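VOC domain-containing protein (Streptococcus mutans, PDB 3L7T) binds zinc and belongs to the glyoxalase/VOC superfamily, whose general assignment suggests it may have lactoylglutathione lyase-like activity. Local coordinates at residues Arg40-Lys44 / Ile56-Lys60. Numbering follows the deposited sequence.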
loop_
_atom_site.group_PDB
_atom_site.type_symbol
_atom_site.label_atom_id
_atom_site.label_comp_id
_atom_site.label_asym_id
_atom_site.label_seq_id
_atom_site.Cartn_x
_atom_site.Cartn_y
_atom_site.Cartn_z
ATOM N N ARG A 40 -10.068 -9.776 17.272
ATOM C CA ARG A 40 -9.793 -10.362 15.999
ATOM C C ARG A 40 -9.228 -9.308 15.061
ATOM O O ARG A 40 -8.120 -9.417 14.610
ATOM C CB ARG A 40 -10.991 -11.035 15.383
ATOM C CG ARG A 40 -10.678 -11.574 14.032
ATOM C CD ARG A 40 -11.264 -12.904 13.835
ATOM N NE ARG A 40 -12.695 -12.884 14.041
ATOM C CZ ARG A 40 -13.576 -12.477 13.148
ATOM N NH1 ARG A 40 -13.189 -12.023 11.989
ATOM N NH2 ARG A 40 -14.838 -12.527 13.427
ATOM N N HIS A 41 -10.003 -8.288 14.764
ATOM C CA HIS A 41 -9.485 -7.223 13.901
ATOM C C HIS A 41 -9.949 -5.827 14.284
ATOM O O HIS A 41 -9.818 -4.902 13.490
ATOM C CB HIS A 41 -9.767 -7.510 12.418
ATOM C CG HIS A 41 -11.215 -7.410 12.037
ATOM N ND1 HIS A 41 -11.984 -6.298 12.310
ATOM C CD2 HIS A 41 -11.998 -8.238 11.309
ATOM C CE1 HIS A 41 -13.190 -6.467 11.806
ATOM N NE2 HIS A 41 -13.230 -7.644 11.205
ATOM N N ASP A 42 -10.480 -5.673 15.502
ATOM C CA ASP A 42 -11.025 -4.379 15.927
ATOM C C ASP A 42 -11.906 -3.801 14.827
ATOM O O ASP A 42 -12.777 -4.536 14.315
ATOM C CB ASP A 42 -9.896 -3.457 16.376
ATOM C CG ASP A 42 -9.129 -4.039 17.564
ATOM O OD1 ASP A 42 -9.803 -4.599 18.462
ATOM O OD2 ASP A 42 -7.868 -4.008 17.563
ATOM N N TYR A 43 -11.750 -2.514 14.479
ATOM C CA TYR A 43 -12.629 -1.926 13.458
ATOM C C TYR A 43 -11.984 -2.076 12.113
ATOM O O TYR A 43 -10.772 -1.814 11.955
ATOM C CB TYR A 43 -12.911 -0.429 13.724
ATOM C CG TYR A 43 -13.711 -0.234 15.000
ATOM C CD1 TYR A 43 -15.103 -0.256 14.967
ATOM C CD2 TYR A 43 -13.081 -0.034 16.211
ATOM C CE1 TYR A 43 -15.856 -0.071 16.101
ATOM C CE2 TYR A 43 -13.833 0.118 17.383
ATOM C CZ TYR A 43 -15.211 0.067 17.311
ATOM O OH TYR A 43 -15.970 0.237 18.452
ATOM N N LYS A 44 -12.770 -2.581 11.167
ATOM C CA LYS A 44 -12.324 -2.704 9.798
ATOM C C LYS A 44 -13.282 -1.918 8.923
ATOM O O LYS A 44 -14.493 -2.143 8.952
ATOM C CB LYS A 44 -12.317 -4.182 9.377
ATOM C CG LYS A 44 -11.855 -4.409 7.913
ATOM C CD LYS A 44 -11.915 -5.895 7.496
ATOM C CE LYS A 44 -11.369 -6.082 6.084
ATOM N NZ LYS A 44 -12.407 -5.861 5.010
ATOM N N ILE A 56 -9.319 0.045 6.020
ATOM C CA ILE A 56 -8.703 0.741 7.138
ATOM C C ILE A 56 -8.906 -0.078 8.427
ATOM O O ILE A 56 -10.050 -0.391 8.798
ATOM C CB ILE A 56 -9.295 2.137 7.294
ATOM C CG1 ILE A 56 -9.283 2.918 5.971
ATOM C CG2 ILE A 56 -8.593 2.899 8.414
ATOM C CD1 ILE A 56 -7.945 3.187 5.415
ATOM N N PHE A 57 -7.813 -0.370 9.128
ATOM C CA PHE A 57 -7.890 -1.123 10.374
ATOM C C PHE A 57 -7.445 -0.245 11.505
ATOM O O PHE A 57 -6.373 0.326 11.452
ATOM C CB PHE A 57 -6.968 -2.336 10.345
ATOM C CG PHE A 57 -7.436 -3.441 9.438
ATOM C CD1 PHE A 57 -8.202 -4.489 9.936
ATOM C CD2 PHE A 57 -7.009 -3.487 8.118
ATOM C CE1 PHE A 57 -8.577 -5.565 9.124
ATOM C CE2 PHE A 57 -7.345 -4.579 7.299
ATOM C CZ PHE A 57 -8.149 -5.606 7.816
ATOM N N GLY A 58 -8.204 -0.205 12.589
ATOM C CA GLY A 58 -7.703 0.540 13.741
ATOM C C GLY A 58 -8.650 0.282 14.875
ATOM O O GLY A 58 -9.594 -0.494 14.747
ATOM N N ASN A 59 -8.387 0.953 15.971
ATOM C CA ASN A 59 -9.228 0.802 17.140
ATOM C C ASN A 59 -9.488 2.181 17.731
ATOM O O ASN A 59 -8.758 3.130 17.466
ATOM C CB ASN A 59 -8.564 -0.125 18.155
ATOM C CG ASN A 59 -9.532 -0.603 19.230
ATOM O OD1 ASN A 59 -10.724 -0.379 19.121
ATOM N ND2 ASN A 59 -9.017 -1.279 20.263
ATOM N N LYS A 60 -10.599 2.314 18.458
ATOM C CA LYS A 60 -11.029 3.613 18.964
ATOM C C LYS A 60 -10.357 3.787 20.320
ATOM O O LYS A 60 -10.151 2.796 21.000
ATOM C CB LYS A 60 -12.548 3.586 19.164
ATOM C CG LYS A 60 -13.323 3.722 17.898
ATOM C CD LYS A 60 -14.801 3.524 18.107
ATOM C CE LYS A 60 -15.506 3.607 16.771
ATOM N NZ LYS A 60 -16.993 3.516 16.883
HETATM O O HOH W 1 -12.372 -2.831 19.259
HETATM O O HOH W 2 -18.549 0.887 18.357
#
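Lys-60 carries its aliphatic chain across one face of the Tyr-43 ring at roughly a right angle, with CE 3.9 Å from the ring centroid in a CH-pi contact. Its CG sits beside the backbone N (chi1 -77°), and the chain runs extended beyond that atom, which brings NZ to the hydroxyl end of the ring. There a water lies 2.7 Å from Tyr-43 OH and also accepts a weak bond from Lys-60 NZ. Tyrosine suits this partly exposed place: its ring stacks with Tyr-16 and His-36, while its hydroxyl meets water.

At the edge of this ring, in its plane, lies Gly-58 O; the two residues form an antiparallel hydrogen-bonded pair, Tyr-43 N to Gly-58 O at 3.0 Å and Gly-58 N to Tyr-43 O at 3.1 Å. Glycine, lacking a side chain, puts no bulk beside the tyrosine on their shared face.

On the other face, Lys-44 and Phe-57 make the adjoining non-hydrogen-bonded pair. Their side chains run alongside each other in the same direction, and Lys-44 CG lies over the phenyl face, 4.1 Å from its centroid. With CG anti to the backbone N (chi1 180°), the lysine's methylenes follow the ring before a bend at chi4 turns NZ to salt bridges with Asp-46 and the zinc ligand Glu-55. Arg-83 of the second subunit adds a cation-pi contact to Phe-57.

One residue beyond the Tyr-43/Gly-58 pair, the Asp-42 carboxylate and Asn-59 amide stack with planes 10° apart. Asp-42 OD1 accepts from Lys-39 N; Asn-59 suits its place because ND2 donates to Asp-63 while OD1 accepts from Lys-60 N, above the carbonyl plane. A classic beta bulge at His-41 and Asp-42, opposite Arg-37, leads into this antiparallel hairpin, the central strand pair of a four-stranded VOC sheet whose Lys-44/Phe-57 face borders the zinc site.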